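Local coordinates for FLAP endonuclease-1 protein (Methanocaldococcus jannaschii, PDB 1A76), which cuts 5'-flap structures and digests DNA from the 5' end with magnesium as cofactor, serving DNA replication and repair, at residues D212-N226 with V255-E267. Residues are numbered along the deposited sequence; the frame is centred on the assembly and turned at random.
Sequences DDLIDIAIFMGTDYN and VEYYDEIKRIFKE
The carboxylate of D216 is gripped through both oxygens: Y258 OH donates to OD1 at 2.8 Å, from above the carboxylate plane, while OD2 forms a salt bridge with K248. CG of Y258 stands anti to its backbone N (chi1 163°), which carries the ring edge-first to D216 OD1 and, 3.6 Å from CE1, the CD1 methyl of I219. I219 also packs on V255 and I261. At the start of 212-226 the K266 chain, bent at chi2, chi3 and chi4, presses CD on I215 CD1 and brings NZ to D212 OD1, a salt bridge of 2.8 Å on the syn side. Beyond the helix, I264 CD1 lies over one face of the Y225 ring, 3.9 Å from its centroid, and the ring's edge points at the face of F265 in an offset edge-to-face pair, planes 80° apart. With Y225 cut back to an alanine, I264 and F265 would probably face a gap and E152, a metal ligand, would lose its weak hydrogen bond. D224, just before Y225, binds manganese through OD2. Helices 212-221 and 258-266 run 125° apart, consistent with the H3TH region of FEN1-type nucleases, with helices 235-244 and 247-254 also packing on 211-221, beside the metal site.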
ATOM      1  N   ASP A 212       2.011 -19.010   9.530  1.00  7.18           N
ATOM      2  CA  ASP A 212       3.342 -18.904  10.133  1.00  8.29           C
ATOM      3  C   ASP A 212       4.406 -19.462   9.171  1.00  7.54           C
ATOM      4  O   ASP A 212       5.485 -18.881   9.047  1.00  8.74           O
ATOM      5  CB  ASP A 212       3.391 -19.641  11.482  1.00  7.27           C
ATOM      6  CG  ASP A 212       2.768 -18.832  12.629  1.00 12.87           C
ATOM      7  OD1 ASP A 212       2.753 -17.577  12.584  1.00 15.20           O
ATOM      8  OD2 ASP A 212       2.289 -19.468  13.592  1.00 11.62           O
ATOM      9  N   ASP A 213       4.093 -20.572   8.493  1.00  7.85           N
ATOM     10  CA  ASP A 213       4.998 -21.197   7.502  1.00  9.28           C
ATOM     11  C   ASP A 213       5.224 -20.248   6.299  1.00 10.47           C
ATOM     12  O   ASP A 213       6.340 -20.123   5.785  1.00  7.46           O
ATOM     13  CB  ASP A 213       4.387 -22.481   6.934  1.00 11.41           C
ATOM     14  CG  ASP A 213       4.418 -23.651   7.907  1.00 14.04           C
ATOM     15  OD1 ASP A 213       5.222 -23.656   8.864  1.00 16.89           O
ATOM     16  OD2 ASP A 213       3.619 -24.574   7.690  1.00 18.16           O
ATOM     17  N   LEU A 214       4.145 -19.630   5.824  1.00  8.77           N
ATOM     18  CA  LEU A 214       4.225 -18.691   4.694  1.00  6.66           C
ATOM     19  C   LEU A 214       5.151 -17.517   5.032  1.00  3.36           C
ATOM     20  O   LEU A 214       5.952 -17.071   4.198  1.00  4.23           O
ATOM     21  CB  LEU A 214       2.817 -18.171   4.331  1.00  6.50           C
ATOM     22  CG  LEU A 214       2.679 -17.286   3.078  1.00  6.54           C
ATOM     23  CD1 LEU A 214       3.204 -18.033   1.851  1.00  4.68           C
ATOM     24  CD2 LEU A 214       1.208 -16.903   2.874  1.00  4.24           C
ATOM     25  N   ILE A 215       5.041 -17.030   6.267  1.00  6.72           N
ATOM     26  CA  ILE A 215       5.870 -15.931   6.755  1.00  8.48           C
ATOM     27  C   ILE A 215       7.351 -16.373   6.754  1.00 11.39           C
ATOM     28  O   ILE A 215       8.247 -15.593   6.438  1.00 11.73           O
ATOM     29  CB  ILE A 215       5.430 -15.527   8.197  1.00  5.28           C
ATOM     30  CG1 ILE A 215       4.083 -14.806   8.144  1.00  7.53           C
ATOM     31  CG2 ILE A 215       6.459 -14.591   8.853  1.00  7.93           C
ATOM     32  CD1 ILE A 215       3.385 -14.695   9.492  1.00  5.38           C
ATOM     33  N   ASP A 216       7.601 -17.633   7.097  1.00 10.07           N
ATOM     34  CA  ASP A 216       8.967 -18.143   7.108  1.00  7.18           C
ATOM     35  C   ASP A 216       9.511 -18.130   5.672  1.00  5.56           C
ATOM     36  O   ASP A 216      10.629 -17.676   5.431  1.00 10.19           O
ATOM     37  CB  ASP A 216       8.999 -19.561   7.694  1.00  8.65           C
ATOM     38  CG  ASP A 216       8.972 -19.571   9.225  1.00 12.01           C
ATOM     39  OD1 ASP A 216       9.067 -18.494   9.848  1.00 13.68           O
ATOM     40  OD2 ASP A 216       8.853 -20.670   9.808  1.00 12.71           O
ATOM     41  N   ILE A 217       8.708 -18.611   4.719  1.00  6.43           N
ATOM     42  CA  ILE A 217       9.101 -18.626   3.311  1.00 10.29           C
ATOM     43  C   ILE A 217       9.438 -17.182   2.918  1.00 11.78           C
ATOM     44  O   ILE A 217      10.457 -16.925   2.279  1.00 11.05           O
ATOM     45  CB  ILE A 217       7.952 -19.146   2.395  1.00 10.81           C
ATOM     46  CG1 ILE A 217       7.741 -20.643   2.616  1.00 16.94           C
ATOM     47  CG2 ILE A 217       8.296 -18.897   0.927  1.00  8.69           C
ATOM     48  CD1 ILE A 217       6.405 -21.150   2.109  1.00 16.67           C
ATOM     49  N   ALA A 218       8.588 -16.245   3.335  1.00 13.80           N
ATOM     50  CA  ALA A 218       8.798 -14.833   3.051  1.00 12.10           C
ATOM     51  C   ALA A 218      10.121 -14.350   3.631  1.00 11.24           C
ATOM     52  O   ALA A 218      10.884 -13.630   2.973  1.00 10.95           O
ATOM     53  CB  ALA A 218       7.650 -14.009   3.626  1.00 12.34           C
ATOM     54  N   ILE A 219      10.394 -14.734   4.876  1.00 14.02           N
ATOM     55  CA  ILE A 219      11.630 -14.320   5.517  1.00 14.22           C
ATOM     56  C   ILE A 219      12.834 -14.864   4.741  1.00 15.90           C
ATOM     57  O   ILE A 219      13.795 -14.129   4.518  1.00 15.66           O
ATOM     58  CB  ILE A 219      11.654 -14.758   7.003  1.00 16.73           C
ATOM     59  CG1 ILE A 219      10.636 -13.909   7.792  1.00 16.27           C
ATOM     60  CG2 ILE A 219      13.038 -14.559   7.600  1.00 16.93           C
ATOM     61  CD1 ILE A 219      10.377 -14.390   9.216  1.00 14.60           C
ATOM     62  N   PHE A 220      12.777 -16.129   4.319  1.00 14.57           N
ATOM     63  CA  PHE A 220      13.862 -16.744   3.533  1.00 13.57           C
ATOM     64  C   PHE A 220      14.106 -15.952   2.258  1.00 13.77           C
ATOM     65  O   PHE A 220      15.247 -15.677   1.881  1.00 13.09           O
ATOM     66  CB  PHE A 220      13.500 -18.171   3.093  1.00 12.99           C
ATOM     67  CG  PHE A 220      13.916 -19.243   4.062  1.00 16.53           C
ATOM     68  CD1 PHE A 220      15.262 -19.509   4.294  1.00 17.98           C
ATOM     69  CD2 PHE A 220      12.958 -20.014   4.711  1.00 12.99           C
ATOM     70  CE1 PHE A 220      15.646 -20.532   5.156  1.00 14.59           C
ATOM     71  CE2 PHE A 220      13.331 -21.035   5.572  1.00 15.11           C
ATOM     72  CZ  PHE A 220      14.684 -21.295   5.794  1.00 14.68           C
ATOM     73  N   MET A 221      13.023 -15.620   1.570  1.00 12.01           N
ATOM     74  CA  MET A 221      13.139 -14.899   0.312  1.00 13.97           C
ATOM     75  C   MET A 221      13.599 -13.479   0.563  1.00 13.65           C
ATOM     76  O   MET A 221      14.307 -12.903  -0.257  1.00 16.93           O
ATOM     77  CB  MET A 221      11.798 -14.915  -0.420  1.00 15.01           C
ATOM     78  CG  MET A 221      11.392 -16.317  -0.892  1.00 14.13           C
ATOM     79  SD  MET A 221       9.705 -16.396  -1.522  1.00 18.28           S
ATOM     80  CE  MET A 221       9.829 -15.428  -3.003  1.00 17.33           C
ATOM     81  N   GLY A 222      13.204 -12.934   1.709  1.00 14.04           N
ATOM     82  CA  GLY A 222      13.591 -11.582   2.074  1.00 15.03           C
ATOM     83  C   GLY A 222      12.409 -10.637   2.156  1.00 14.92           C
ATOM     84  O   GLY A 222      11.667 -10.473   1.177  1.00 14.02           O
ATOM     85  N   THR A 223      12.212 -10.029   3.322  1.00 16.52           N
ATOM     86  CA  THR A 223      11.113  -9.074   3.506  1.00 19.04           C
ATOM     87  C   THR A 223      11.692  -7.653   3.543  1.00 21.69           C
ATOM     88  O   THR A 223      12.889  -7.456   3.333  1.00 19.23           O
ATOM     89  CB  THR A 223      10.323  -9.336   4.839  1.00 15.13           C
ATOM     90  OG1 THR A 223      11.135  -8.994   5.967  1.00 13.25           O
ATOM     91  CG2 THR A 223       9.914 -10.800   4.957  1.00 12.87           C
ATOM     92  N   ASP A 224      10.844  -6.661   3.788  1.00 24.00           N
ATOM     93  CA  ASP A 224      11.320  -5.283   3.870  1.00 26.86           C
ATOM     94  C   ASP A 224      12.185  -5.189   5.124  1.00 23.88           C
ATOM     95  O   ASP A 224      13.010  -4.291   5.263  1.00 23.61           O
ATOM     96  CB  ASP A 224      10.142  -4.305   4.003  1.00 31.64           C
ATOM     97  CG  ASP A 224       9.288  -4.227   2.747  1.00 34.61           C
ATOM     98  OD1 ASP A 224       9.840  -4.299   1.630  1.00 38.31           O
ATOM     99  OD2 ASP A 224       8.056  -4.085   2.878  1.00 38.96           O
ATOM    100  N   TYR A 225      11.986  -6.139   6.034  1.00 22.82           N
ATOM    101  CA  TYR A 225      12.711  -6.184   7.298  1.00 21.47           C
ATOM    102  C   TYR A 225      14.033  -6.942   7.271  1.00 22.80           C
ATOM    103  O   TYR A 225      14.809  -6.871   8.219  1.00 21.97           O
ATOM    104  CB  TYR A 225      11.790  -6.759   8.368  1.00 25.17           C
ATOM    105  CG  TYR A 225      10.511  -5.970   8.475  1.00 27.92           C
ATOM    106  CD1 TYR A 225      10.518  -4.669   8.987  1.00 28.52           C
ATOM    107  CD2 TYR A 225       9.303  -6.492   8.019  1.00 28.81           C
ATOM    108  CE1 TYR A 225       9.360  -3.910   9.042  1.00 31.40           C
ATOM    109  CE2 TYR A 225       8.128  -5.736   8.069  1.00 32.47           C
ATOM    110  CZ  TYR A 225       8.169  -4.443   8.583  1.00 33.57           C
ATOM    111  OH  TYR A 225       7.019  -3.685   8.650  1.00 41.09           O
ATOM    112  N   ASN A 226      14.281  -7.682   6.198  1.00 20.66           N
ATOM    113  CA  ASN A 226      15.539  -8.408   6.058  1.00 20.81           C
ATOM    114  C   ASN A 226      15.835  -8.539   4.563  1.00 20.73           C
ATOM    115  O   ASN A 226      15.784  -9.624   3.989  1.00 20.28           O
ATOM    116  CB  ASN A 226      15.473  -9.776   6.769  1.00 20.31           C
ATOM    117  CG  ASN A 226      14.658 -10.815   6.007  1.00 20.27           C
ATOM    118  OD1 ASN A 226      15.216 -11.748   5.429  1.00 23.27           O
ATOM    119  ND2 ASN A 226      13.342 -10.666   6.015  1.00 14.37           N
ATOM    120  N   VAL A 255      18.912 -15.546  10.453  1.00 13.65           N
ATOM    121  CA  VAL A 255      18.324 -14.216  10.510  1.00 11.94           C
ATOM    122  C   VAL A 255      18.268 -13.605  11.901  1.00 12.24           C
ATOM    123  O   VAL A 255      17.468 -14.023  12.735  1.00 11.14           O
ATOM    124  CB  VAL A 255      16.893 -14.239   9.928  1.00 10.29           C
ATOM    125  CG1 VAL A 255      16.245 -12.885  10.106  1.00  5.84           C
ATOM    126  CG2 VAL A 255      16.940 -14.627   8.439  1.00  5.31           C
ATOM    127  N   GLU A 256      19.119 -12.616  12.156  1.00 11.56           N
ATOM    128  CA  GLU A 256      19.112 -11.946  13.456  1.00 15.84           C
ATOM    129  C   GLU A 256      17.760 -11.260  13.581  1.00 18.80           C
ATOM    130  O   GLU A 256      17.243 -10.751  12.599  1.00 21.27           O
ATOM    131  CB  GLU A 256      20.219 -10.892  13.521  1.00 13.17           C
ATOM    132  CG  GLU A 256      20.499 -10.361  14.925  1.00 11.19           C
ATOM    133  CD  GLU A 256      21.751  -9.501  14.983  1.00 11.37           C
ATOM    134  OE1 GLU A 256      22.120  -8.926  13.940  1.00  9.17           O
ATOM    135  OE2 GLU A 256      22.363  -9.395  16.072  1.00 13.68           O
ATOM    136  N   TYR A 257      17.187 -11.229  14.773  1.00 20.69           N
ATOM    137  CA  TYR A 257      15.878 -10.584  14.965  1.00 21.53           C
ATOM    138  C   TYR A 257      14.750 -11.288  14.213  1.00 20.45           C
ATOM    139  O   TYR A 257      13.739 -10.676  13.853  1.00 19.64           O
ATOM    140  CB  TYR A 257      15.921  -9.102  14.560  1.00 18.92           C
ATOM    141  CG  TYR A 257      17.043  -8.323  15.215  1.00 17.98           C
ATOM    142  CD1 TYR A 257      17.205  -8.324  16.603  1.00 16.54           C
ATOM    143  CD2 TYR A 257      17.974  -7.627  14.442  1.00 20.97           C
ATOM    144  CE1 TYR A 257      18.279  -7.646  17.209  1.00 19.00           C
ATOM    145  CE2 TYR A 257      19.048  -6.951  15.033  1.00 20.49           C
ATOM    146  CZ  TYR A 257      19.194  -6.966  16.414  1.00 22.02           C
ATOM    147  OH  TYR A 257      20.256  -6.302  17.001  1.00 25.36           O
ATOM    148  N   TYR A 258      14.937 -12.586  13.991  1.00 20.94           N
ATOM    149  CA  TYR A 258      13.939 -13.418  13.327  1.00 18.52           C
ATOM    150  C   TYR A 258      12.617 -13.330  14.089  1.00 18.40           C
ATOM    151  O   TYR A 258      11.556 -13.184  13.480  1.00 16.95           O
ATOM    152  CB  TYR A 258      14.435 -14.872  13.282  1.00 16.88           C
ATOM    153  CG  TYR A 258      13.388 -15.927  13.000  1.00 18.29           C
ATOM    154  CD1 TYR A 258      12.469 -15.776  11.960  1.00 15.16           C
ATOM    155  CD2 TYR A 258      13.354 -17.103  13.745  1.00 16.52           C
ATOM    156  CE1 TYR A 258      11.551 -16.768  11.672  1.00 11.62           C
ATOM    157  CE2 TYR A 258      12.440 -18.103  13.465  1.00 16.37           C
ATOM    158  CZ  TYR A 258      11.542 -17.933  12.428  1.00 12.93           C
ATOM    159  OH  TYR A 258      10.653 -18.936  12.143  1.00  8.17           O
ATOM    160  N   ASP A 259      12.690 -13.393  15.420  1.00 19.05           N
ATOM    161  CA  ASP A 259      11.497 -13.329  16.273  1.00 20.78           C
ATOM    162  C   ASP A 259      10.831 -11.968  16.208  1.00 22.84           C
ATOM    163  O   ASP A 259       9.609 -11.854  16.316  1.00 25.15           O
ATOM    164  CB  ASP A 259      11.856 -13.617  17.727  1.00 22.42           C
ATOM    165  CG  ASP A 259      12.177 -15.078  17.977  1.00 26.67           C
ATOM    166  OD1 ASP A 259      11.653 -15.940  17.241  1.00 27.63           O
ATOM    167  OD2 ASP A 259      12.947 -15.362  18.922  1.00 32.41           O
ATOM    168  N   GLU A 260      11.644 -10.933  16.045  1.00 19.65           N
ATOM    169  CA  GLU A 260      11.142  -9.576  15.965  1.00 19.82           C
ATOM    170  C   GLU A 260      10.375  -9.371  14.658  1.00 19.08           C
ATOM    171  O   GLU A 260       9.311  -8.756  14.645  1.00 17.60           O
ATOM    172  CB  GLU A 260      12.315  -8.588  16.051  1.00 21.37           C
ATOM    173  CG  GLU A 260      12.911  -8.420  17.457  1.00 24.42           C
ATOM    174  CD  GLU A 260      13.550  -9.693  18.022  1.00 28.46           C
ATOM    175  OE1 GLU A 260      14.184 -10.471  17.269  1.00 25.30           O
ATOM    176  OE2 GLU A 260      13.417  -9.910  19.246  1.00 26.65           O
ATOM    177  N   ILE A 261      10.920  -9.896  13.562  1.00 16.86           N
ATOM    178  CA  ILE A 261      10.292  -9.764  12.252  1.00 15.99           C
ATOM    179  C   ILE A 261       8.931 -10.459  12.268  1.00 16.25           C
ATOM    180  O   ILE A 261       7.939  -9.914  11.773  1.00 14.72           O
ATOM    181  CB  ILE A 261      11.182 -10.389  11.138  1.00 15.59           C
ATOM    182  CG1 ILE A 261      12.500  -9.622  11.032  1.00 15.96           C
ATOM    183  CG2 ILE A 261      10.459 -10.354   9.790  1.00 16.84           C
ATOM    184  CD1 ILE A 261      13.594 -10.405  10.339  1.00 14.37           C
ATOM    185  N   LYS A 262       8.898 -11.658  12.845  1.00 15.87           N
ATOM    186  CA  LYS A 262       7.671 -12.433  12.960  1.00 17.30           C
ATOM    187  C   LYS A 262       6.607 -11.621  13.694  1.00 17.00           C
ATOM    188  O   LYS A 262       5.452 -11.566  13.274  1.00 18.29           O
ATOM    189  CB  LYS A 262       7.936 -13.734  13.730  1.00 18.31           C
ATOM    190  CG  LYS A 262       8.636 -14.810  12.909  1.00 17.19           C
ATOM    191  CD  LYS A 262       8.616 -16.162  13.613  1.00 15.57           C
ATOM    192  CE  LYS A 262       9.389 -16.125  14.932  1.00 16.84           C
ATOM    193  NZ  LYS A 262       9.726 -17.481  15.478  1.00 18.80           N
ATOM    194  N   ARG A 263       7.005 -11.001  14.798  1.00 14.00           N
ATOM    195  CA  ARG A 263       6.080 -10.206  15.591  1.00 17.99           C
ATOM    196  C   ARG A 263       5.510  -9.024  14.810  1.00 16.44           C
ATOM    197  O   ARG A 263       4.395  -8.589  15.077  1.00 13.79           O
ATOM    198  CB  ARG A 263       6.761  -9.719  16.872  1.00 23.00           C
ATOM    199  CG  ARG A 263       6.286 -10.463  18.117  1.00 29.55           C
ATOM    200  CD  ARG A 263       7.077 -10.080  19.369  1.00 37.98           C
ATOM    201  NE  ARG A 263       8.396 -10.713  19.425  1.00 42.33           N
ATOM    202  CZ  ARG A 263       8.627 -11.937  19.891  1.00 43.98           C
ATOM    203  NH1 ARG A 263       7.630 -12.680  20.349  1.00 44.94           N
ATOM    204  NH2 ARG A 263       9.864 -12.414  19.906  1.00 44.91           N
ATOM    205  N   ILE A 264       6.274  -8.511  13.847  1.00 16.40           N
ATOM    206  CA  ILE A 264       5.809  -7.400  13.018  1.00 14.66           C
ATOM    207  C   ILE A 264       4.575  -7.841  12.220  1.00 16.29           C
ATOM    208  O   ILE A 264       3.619  -7.083  12.079  1.00 14.72           O
ATOM    209  CB  ILE A 264       6.903  -6.924  12.014  1.00 12.16           C
ATOM    210  CG1 ILE A 264       7.686  -5.746  12.608  1.00 10.59           C
ATOM    211  CG2 ILE A 264       6.251  -6.491  10.686  1.00 13.24           C
ATOM    212  CD1 ILE A 264       9.175  -5.815  12.383  1.00 14.22           C
ATOM    213  N   PHE A 265       4.604  -9.069  11.701  1.00 12.41           N
ATOM    214  CA  PHE A 265       3.488  -9.586  10.913  1.00 12.08           C
ATOM    215  C   PHE A 265       2.344 -10.131  11.754  1.00 12.58           C
ATOM    216  O   PHE A 265       1.184  -9.986  11.386  1.00 12.06           O
ATOM    217  CB  PHE A 265       3.971 -10.692   9.958  1.00  8.98           C
ATOM    218  CG  PHE A 265       4.869 -10.187   8.871  1.00 12.77           C
ATOM    219  CD1 PHE A 265       4.344  -9.455   7.797  1.00  5.76           C
ATOM    220  CD2 PHE A 265       6.244 -10.369   8.955  1.00 11.22           C
ATOM    221  CE1 PHE A 265       5.182  -8.906   6.831  1.00  6.25           C
ATOM    222  CE2 PHE A 265       7.091  -9.823   7.993  1.00 10.01           C
ATOM    223  CZ  PHE A 265       6.551  -9.079   6.918  1.00  6.97           C
ATOM    224  N   LYS A 266       2.676 -10.759  12.876  1.00 12.82           N
ATOM    225  CA  LYS A 266       1.670 -11.350  13.745  1.00 12.94           C
ATOM    226  C   LYS A 266       1.044 -10.374  14.735  1.00 14.35           C
ATOM    227  O   LYS A 266      -0.117 -10.530  15.099  1.00 13.69           O
ATOM    228  CB  LYS A 266       2.273 -12.532  14.522  1.00 14.73           C
ATOM    229  CG  LYS A 266       2.865 -13.662  13.653  1.00 11.30           C
ATOM    230  CD  LYS A 266       1.890 -14.133  12.571  1.00 12.44           C
ATOM    231  CE  LYS A 266       0.692 -14.900  13.141  1.00 10.11           C
ATOM    232  NZ  LYS A 266       1.042 -16.006  14.088  1.00 14.13           N
ATOM    233  N   GLU A 267       1.808  -9.368  15.156  1.00 14.94           N
ATOM    234  CA  GLU A 267       1.356  -8.384  16.143  1.00 19.85           C
ATOM    235  C   GLU A 267       1.550  -6.947  15.702  1.00 17.69           C
ATOM    236  O   GLU A 267       2.232  -6.176  16.380  1.00 16.35           O
ATOM    237  CB  GLU A 267       2.137  -8.554  17.449  1.00 23.67           C
ATOM    238  CG  GLU A 267       1.361  -9.218  18.536  1.00 30.30           C
ATOM    239  CD  GLU A 267       1.584 -10.699  18.534  1.00 34.20           C
ATOM    240  OE1 GLU A 267       2.666 -11.128  19.006  1.00 39.76           O
ATOM    241  OE2 GLU A 267       0.680 -11.422  18.058  1.00 36.78           O
TER